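Local coordinates for protein beta-catenin homolog sys-1 (PDB 3C2G) that acts as a beta-catenin in Wnt asymmetry signalling, binding the TCF factor POP-1 directly and activating or repressing target genes, at residues L256-V259 with I260-F264; K518-L521 with V522-I526. All coordinates share one frame; numbering follows the deposited sequence.

Interaction 1: residues L256-V259 with I260-F264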
ATOM      1  N   LEU A 256      10.956 -19.112   8.946  1.00 27.23           N
ATOM      2  CA  LEU A 256      11.073 -17.864   9.686  1.00 26.47           C
ATOM      3  C   LEU A 256      10.980 -16.644   8.772  1.00 26.59           C
ATOM      4  O   LEU A 256      10.360 -15.662   9.137  1.00 26.89           O
ATOM      5  CB  LEU A 256      12.341 -17.847  10.524  1.00 25.44           C
ATOM      6  CG  LEU A 256      12.344 -18.757  11.764  1.00 25.62           C
ATOM      7  CD1 LEU A 256      13.703 -18.752  12.426  1.00 23.82           C
ATOM      8  CD2 LEU A 256      11.255 -18.406  12.793  1.00 24.44           C
ATOM      9  N   ILE A 257      11.558 -16.725   7.576  1.00 27.16           N
ATOM     10  CA  ILE A 257      11.475 -15.633   6.623  1.00 27.35           C
ATOM     11  C   ILE A 257      10.019 -15.407   6.300  1.00 28.23           C
ATOM     12  O   ILE A 257       9.523 -14.271   6.312  1.00 28.68           O
ATOM     13  CB  ILE A 257      12.281 -15.929   5.337  1.00 27.73           C
ATOM     14  CG1 ILE A 257      13.780 -15.696   5.589  1.00 28.03           C
ATOM     15  CG2 ILE A 257      11.793 -15.067   4.148  1.00 25.96           C
ATOM     16  CD1 ILE A 257      14.687 -16.232   4.484  1.00 27.52           C
ATOM     17  N   GLN A 258       9.332 -16.513   6.027  1.00 29.21           N
ATOM     18  CA  GLN A 258       7.910 -16.498   5.686  1.00 28.69           C
ATOM     19  C   GLN A 258       7.079 -15.958   6.858  1.00 27.06           C
ATOM     20  O   GLN A 258       6.134 -15.210   6.645  1.00 27.42           O
ATOM     21  CB  GLN A 258       7.458 -17.897   5.243  1.00 28.95           C
ATOM     22  CG  GLN A 258       6.475 -17.927   4.056  1.00 35.08           C
ATOM     23  CD  GLN A 258       6.999 -17.258   2.763  1.00 42.17           C
ATOM     24  OE1 GLN A 258       8.178 -17.383   2.394  1.00 46.13           O
ATOM     25  NE2 GLN A 258       6.105 -16.553   2.066  1.00 42.16           N
ATOM     26  N   VAL A 259       7.447 -16.311   8.085  1.00 25.89           N
ATOM     27  CA  VAL A 259       6.798 -15.743   9.258  1.00 26.71           C
ATOM     28  C   VAL A 259       6.931 -14.203   9.295  1.00 27.08           C
ATOM     29  O   VAL A 259       5.978 -13.497   9.622  1.00 27.05           O
ATOM     30  CB  VAL A 259       7.348 -16.345  10.568  1.00 27.06           C
ATOM     31  CG1 VAL A 259       6.967 -15.467  11.772  1.00 27.74           C
ATOM     32  CG2 VAL A 259       6.833 -17.757  10.763  1.00 26.81           C
ATOM     33  N   ILE A 260       8.110 -13.690   8.944  1.00 26.64           N
ATOM     34  CA  ILE A 260       8.339 -12.245   8.914  1.00 25.72           C
ATOM     35  C   ILE A 260       7.498 -11.556   7.821  1.00 25.81           C
ATOM     36  O   ILE A 260       6.912 -10.492   8.043  1.00 26.32           O
ATOM     37  CB  ILE A 260       9.835 -11.945   8.713  1.00 25.23           C
ATOM     38  CG1 ILE A 260      10.620 -12.318   9.961  1.00 22.21           C
ATOM     39  CG2 ILE A 260      10.063 -10.480   8.305  1.00 24.71           C
ATOM     40  CD1 ILE A 260      12.063 -12.636   9.660  1.00 25.62           C
ATOM     41  N   ILE A 261       7.457 -12.166   6.645  1.00 25.40           N
ATOM     42  CA  ILE A 261       6.704 -11.638   5.519  1.00 26.10           C
ATOM     43  C   ILE A 261       5.200 -11.591   5.796  1.00 27.86           C
ATOM     44  O   ILE A 261       4.544 -10.598   5.508  1.00 29.71           O
ATOM     45  CB  ILE A 261       7.017 -12.422   4.220  1.00 25.70           C
ATOM     46  CG1 ILE A 261       8.474 -12.159   3.800  1.00 25.98           C
ATOM     47  CG2 ILE A 261       6.042 -12.056   3.117  1.00 22.79           C
ATOM     48  CD1 ILE A 261       8.979 -12.964   2.613  1.00 25.11           C
ATOM     49  N   ARG A 262       4.658 -12.644   6.379  1.00 28.64           N
ATOM     50  CA  ARG A 262       3.245 -12.648   6.721  1.00 29.92           C
ATOM     51  C   ARG A 262       2.923 -11.694   7.877  1.00 28.47           C
ATOM     52  O   ARG A 262       1.808 -11.190   7.977  1.00 28.88           O
ATOM     53  CB  ARG A 262       2.763 -14.074   7.027  1.00 29.51           C
ATOM     54  CG  ARG A 262       2.727 -15.005   5.790  1.00 31.66           C
ATOM     55  CD  ARG A 262       2.283 -16.414   6.213  1.00 33.90           C
ATOM     56  NE  ARG A 262       2.342 -17.410   5.141  1.00 42.57           N
ATOM     57  CZ  ARG A 262       1.279 -17.979   4.573  1.00 44.41           C
ATOM     58  NH1 ARG A 262       0.048 -17.661   4.969  1.00 46.66           N
ATOM     59  NH2 ARG A 262       1.450 -18.879   3.611  1.00 43.51           N
ATOM     60  N   THR A 263       3.889 -11.454   8.753  1.00 27.03           N
ATOM     61  CA  THR A 263       3.714 -10.443   9.788  1.00 27.04           C
ATOM     62  C   THR A 263       3.673  -9.038   9.180  1.00 27.56           C
ATOM     63  O   THR A 263       2.861  -8.223   9.600  1.00 27.58           O
ATOM     64  CB  THR A 263       4.802 -10.540  10.840  1.00 27.29           C
ATOM     65  OG1 THR A 263       4.707 -11.817  11.482  1.00 28.65           O
ATOM     66  CG2 THR A 263       4.661  -9.447  11.882  1.00 26.38           C
ATOM     67  N   PHE A 264       4.517  -8.770   8.183  1.00 26.89           N
ATOM     68  CA  PHE A 264       4.448  -7.507   7.462  1.00 28.11           C
ATOM     69  C   PHE A 264       3.082  -7.365   6.793  1.00 29.44           C
ATOM     70  O   PHE A 264       2.441  -6.321   6.894  1.00 30.85           O
ATOM     71  CB  PHE A 264       5.562  -7.376   6.398  1.00 27.65           C
ATOM     72  CG  PHE A 264       6.961  -7.142   6.955  1.00 24.84           C
ATOM     73  CD1 PHE A 264       7.166  -6.456   8.145  1.00 23.87           C
ATOM     74  CD2 PHE A 264       8.080  -7.586   6.241  1.00 25.24           C
ATOM     75  CE1 PHE A 264       8.466  -6.225   8.624  1.00 24.97           C
ATOM     76  CE2 PHE A 264       9.382  -7.361   6.707  1.00 22.98           C
ATOM     77  CZ  PHE A 264       9.576  -6.679   7.899  1.00 24.86           C
TER
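In Thr-263, a chi1 of -62° sets OG1 beside the residue's own backbone N and anti to its carbonyl carbon, which turns the hydroxyl back along the helix toward the carbonyl of Val-259. Thr-263 OG1 donates to Val-259 O at 2.8 Å, while Thr-263 N reaches the same Val-259 O at 3.0 Å. The two donors come from opposite faces of the carbonyl plane, and the backbone bond is bent, with an N-H...O angle of 146°. One residue thus supplies both donors, its main chain and its side chain sharing a single acceptor.

A turn of helix also separates Ile-257 from Ile-261, whose side chains run alongside each other and point the same way. Ile-257 carries CG2 anti to its backbone N, and this methyl branch meets the end of the longer arm of its neighbour, Ile-257 CG2 to Ile-261 CD1 measuring 3.8 Å. The same two residues are also joined through the backbone: Ile-261 N donates to Ile-257 O at 3.0 Å, in the carbonyl plane. Gln-258 O receives Arg-262 N at 3.0 Å. Arg-262 is extended from CG to NE, and Gln-258 CG lies at the edge of the guanidinium, near its plane.

The helix is one layer of an all-helical armadillo domain: Val-259 and Ile-260 pack on Ser-235 of helix 224-239, Phe-264 on helix 298-311, and Thr-263 and Arg-262 on Phe-191 of helix 189-198. In chemical terms, the buried threonine hydroxyl spends its proton on Val-259 O within its own helix, giving that oxygen two donors, while the side chain packs against Phe-191.

Interaction 2: residues K518-L521 with V522-I526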
ATOM      1  N   LYS A 518      -5.819  18.245 -12.956  1.00 40.42           N
ATOM      2  CA  LYS A 518      -5.805  18.963 -14.221  1.00 40.86           C
ATOM      3  C   LYS A 518      -5.825  20.468 -13.963  1.00 40.46           C
ATOM      4  O   LYS A 518      -5.077  21.226 -14.585  1.00 40.50           O
ATOM      5  CB  LYS A 518      -6.977  18.533 -15.120  1.00 41.02           C
ATOM      6  CG  LYS A 518      -6.795  17.147 -15.739  1.00 43.51           C
ATOM      7  CD  LYS A 518      -8.101  16.514 -16.167  1.00 45.22           C
ATOM      8  CE  LYS A 518      -8.410  16.796 -17.618  1.00 48.52           C
ATOM      9  NZ  LYS A 518      -9.591  16.010 -18.075  1.00 51.59           N
ATOM     10  N   GLN A 519      -6.664  20.893 -13.027  1.00 39.56           N
ATOM     11  CA  GLN A 519      -6.686  22.284 -12.644  1.00 39.33           C
ATOM     12  C   GLN A 519      -5.319  22.736 -12.112  1.00 38.78           C
ATOM     13  O   GLN A 519      -4.850  23.805 -12.494  1.00 39.19           O
ATOM     14  CB  GLN A 519      -7.812  22.559 -11.647  1.00 39.83           C
ATOM     15  CG  GLN A 519      -7.906  24.016 -11.163  1.00 42.55           C
ATOM     16  CD  GLN A 519      -8.098  25.019 -12.298  1.00 45.46           C
ATOM     17  OE1 GLN A 519      -8.687  24.704 -13.338  1.00 45.34           O
ATOM     18  NE2 GLN A 519      -7.604  26.239 -12.094  1.00 45.33           N
ATOM     19  N   GLN A 520      -4.665  21.929 -11.269  1.00 37.66           N
ATOM     20  CA  GLN A 520      -3.372  22.345 -10.705  1.00 37.15           C
ATOM     21  C   GLN A 520      -2.244  22.396 -11.742  1.00 35.78           C
ATOM     22  O   GLN A 520      -1.322  23.187 -11.599  1.00 35.99           O
ATOM     23  CB  GLN A 520      -2.974  21.561  -9.439  1.00 36.35           C
ATOM     24  CG  GLN A 520      -2.336  20.200  -9.669  1.00 39.61           C
ATOM     25  CD  GLN A 520      -1.669  19.588  -8.412  1.00 39.53           C
ATOM     26  OE1 GLN A 520      -1.768  20.122  -7.298  1.00 39.43           O
ATOM     27  NE2 GLN A 520      -0.992  18.449  -8.605  1.00 38.98           N
ATOM     28  N   LEU A 521      -2.334  21.574 -12.783  1.00 34.45           N
ATOM     29  CA  LEU A 521      -1.356  21.580 -13.868  1.00 33.37           C
ATOM     30  C   LEU A 521      -1.479  22.860 -14.681  1.00 34.20           C
ATOM     31  O   LEU A 521      -0.472  23.441 -15.096  1.00 34.57           O
ATOM     32  CB  LEU A 521      -1.551  20.366 -14.786  1.00 32.13           C
ATOM     33  CG  LEU A 521      -0.501  20.161 -15.881  1.00 29.88           C
ATOM     34  CD1 LEU A 521      -0.302  18.705 -16.157  1.00 29.01           C
ATOM     35  CD2 LEU A 521      -0.857  20.896 -17.171  1.00 29.51           C
ATOM     36  N   VAL A 522      -2.723  23.274 -14.916  1.00 34.38           N
ATOM     37  CA  VAL A 522      -3.029  24.483 -15.652  1.00 34.12           C
ATOM     38  C   VAL A 522      -2.454  25.700 -14.928  1.00 34.98           C
ATOM     39  O   VAL A 522      -1.770  26.531 -15.547  1.00 34.66           O
ATOM     40  CB  VAL A 522      -4.554  24.614 -15.861  1.00 34.08           C
ATOM     41  CG1 VAL A 522      -4.933  26.015 -16.292  1.00 32.45           C
ATOM     42  CG2 VAL A 522      -5.020  23.597 -16.894  1.00 33.37           C
ATOM     43  N   GLU A 523      -2.713  25.775 -13.617  1.00 34.99           N
ATOM     44  CA  GLU A 523      -2.269  26.885 -12.777  1.00 36.12           C
ATOM     45  C   GLU A 523      -0.754  26.952 -12.728  1.00 34.83           C
ATOM     46  O   GLU A 523      -0.160  28.029 -12.850  1.00 35.55           O
ATOM     47  CB  GLU A 523      -2.826  26.751 -11.354  1.00 35.61           C
ATOM     48  CG  GLU A 523      -4.339  26.927 -11.260  1.00 39.70           C
ATOM     49  CD  GLU A 523      -4.891  26.729  -9.849  1.00 41.49           C
ATOM     50  OE1 GLU A 523      -6.009  26.162  -9.726  1.00 48.23           O
ATOM     51  OE2 GLU A 523      -4.219  27.139  -8.863  1.00 48.87           O
ATOM     52  N   ARG A 524      -0.128  25.794 -12.569  1.00 33.34           N
ATOM     53  CA  ARG A 524       1.318  25.725 -12.506  1.00 32.40           C
ATOM     54  C   ARG A 524       1.952  26.126 -13.826  1.00 32.28           C
ATOM     55  O   ARG A 524       3.041  26.684 -13.831  1.00 33.22           O
ATOM     56  CB  ARG A 524       1.786  24.338 -12.045  1.00 31.61           C
ATOM     57  CG  ARG A 524       1.583  24.137 -10.569  1.00 28.09           C
ATOM     58  CD  ARG A 524       1.796  22.719 -10.137  1.00 26.05           C
ATOM     59  NE  ARG A 524       1.601  22.597  -8.697  1.00 26.74           N
ATOM     60  CZ  ARG A 524       1.856  21.493  -7.999  1.00 26.98           C
ATOM     61  NH1 ARG A 524       2.330  20.422  -8.616  1.00 26.96           N
ATOM     62  NH2 ARG A 524       1.665  21.472  -6.686  1.00 23.34           N
ATOM     63  N   THR A 525       1.265  25.861 -14.932  1.00 31.19           N
ATOM     64  CA  THR A 525       1.737  26.283 -16.235  1.00 30.90           C
ATOM     65  C   THR A 525       1.782  27.814 -16.291  1.00 31.57           C
ATOM     66  O   THR A 525       2.816  28.404 -16.606  1.00 30.69           O
ATOM     67  CB  THR A 525       0.833  25.739 -17.359  1.00 31.06           C
ATOM     68  OG1 THR A 525       0.861  24.306 -17.349  1.00 31.37           O
ATOM     69  CG2 THR A 525       1.297  26.235 -18.702  1.00 28.58           C
ATOM     70  N   ILE A 526       0.656  28.454 -15.979  1.00 31.84           N
ATOM     71  CA  ILE A 526       0.584  29.911 -15.998  1.00 31.93           C
ATOM     72  C   ILE A 526       1.684  30.479 -15.081  1.00 32.52           C
ATOM     73  O   ILE A 526       2.395  31.425 -15.425  1.00 32.55           O
ATOM     74  CB  ILE A 526      -0.829  30.412 -15.571  1.00 31.75           C
ATOM     75  CG1 ILE A 526      -1.917  29.865 -16.506  1.00 31.05           C
ATOM     76  CG2 ILE A 526      -0.887  31.940 -15.503  1.00 31.19           C
ATOM     77  CD1 ILE A 526      -1.586  29.928 -17.992  1.00 30.43           C
TER
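Lys-518 meets the following turn through its carbonyl: Val-522 N donates to Lys-518 O at 3.1 Å, and the valine's CG2 methyl rests against that oxygen. The lysine's ammonium end turns to another part of the fold, where NZ is hydrogen-bonded to the carbonyl of Pro-509.

Next comes Gln-519, joined to Glu-523 by both backbone and side chain. Its chain leaves anti to the backbone N (chi1 179°) and then bends at chi2, which swings the amide forward, alongside the helix, to Glu-523. Gln-519 NE2 donates to Glu-523 OE1 at 2.9 Å, reaching the carboxylate on its anti side. The acceptor lies in the amide plane, although amide and carboxylate planes are turned 51° apart. Glu-523 OE2 forms a salt bridge with Lys-562, so each carboxylate oxygen has its own partner.

Gln-520 lies alongside Arg-524, pointing the same way. The amide is stacked over the guanidinium, the planes 23° apart, with Gln-520 OE1 above one face and 3.7 Å from Arg-524 NH2. Arg-524 NH1 is hydrogen-bonded to the carbonyl of Ser-462, on helix 457-472.

At Leu-521 the carbonyl accepts twice from Thr-525: Thr-525 OG1 lies 2.8 Å and Thr-525 N 3.0 Å from Leu-521 O, on opposite faces of its plane. Leu-521 CD2 lies 3.8 Å from Thr-525 OG1, and both side chains pack on Leu-465.

Two polar pairs with the same i to i+4 spacing thus behave differently within one armadillo-domain helix. The Gln-519 amide and Lys-562 together would be expected to stabilise the charged form of Glu-523, whereas Gln-520 meets Arg-524 by stacking, and Arg-524 NH1 bonds to the Ser-462 carbonyl of the neighbouring helix.

Followed from the N terminus, the chain reaches interaction 1 on helix 251-270 and, some 250 residues later, interaction 2 on helix 515-535. Each joins consecutive turns of a single helix, so neither closes a long loop; they stand in series, neither nesting nor crossing. Their centres are 44 Å apart and their nearest atoms about 29 Å, without touching, as befits two positions along an elongated superhelix of helices, as in armadillo domains. Interaction 1 sits among helices 189-198, 224-239 and 298-311 in the middle of the domain, and interaction 2 among helices 457-472, 494-507 and 563-579 toward its C-terminal part. In both, contacts one turn apart lie on a helix that packs against several neighbouring helices.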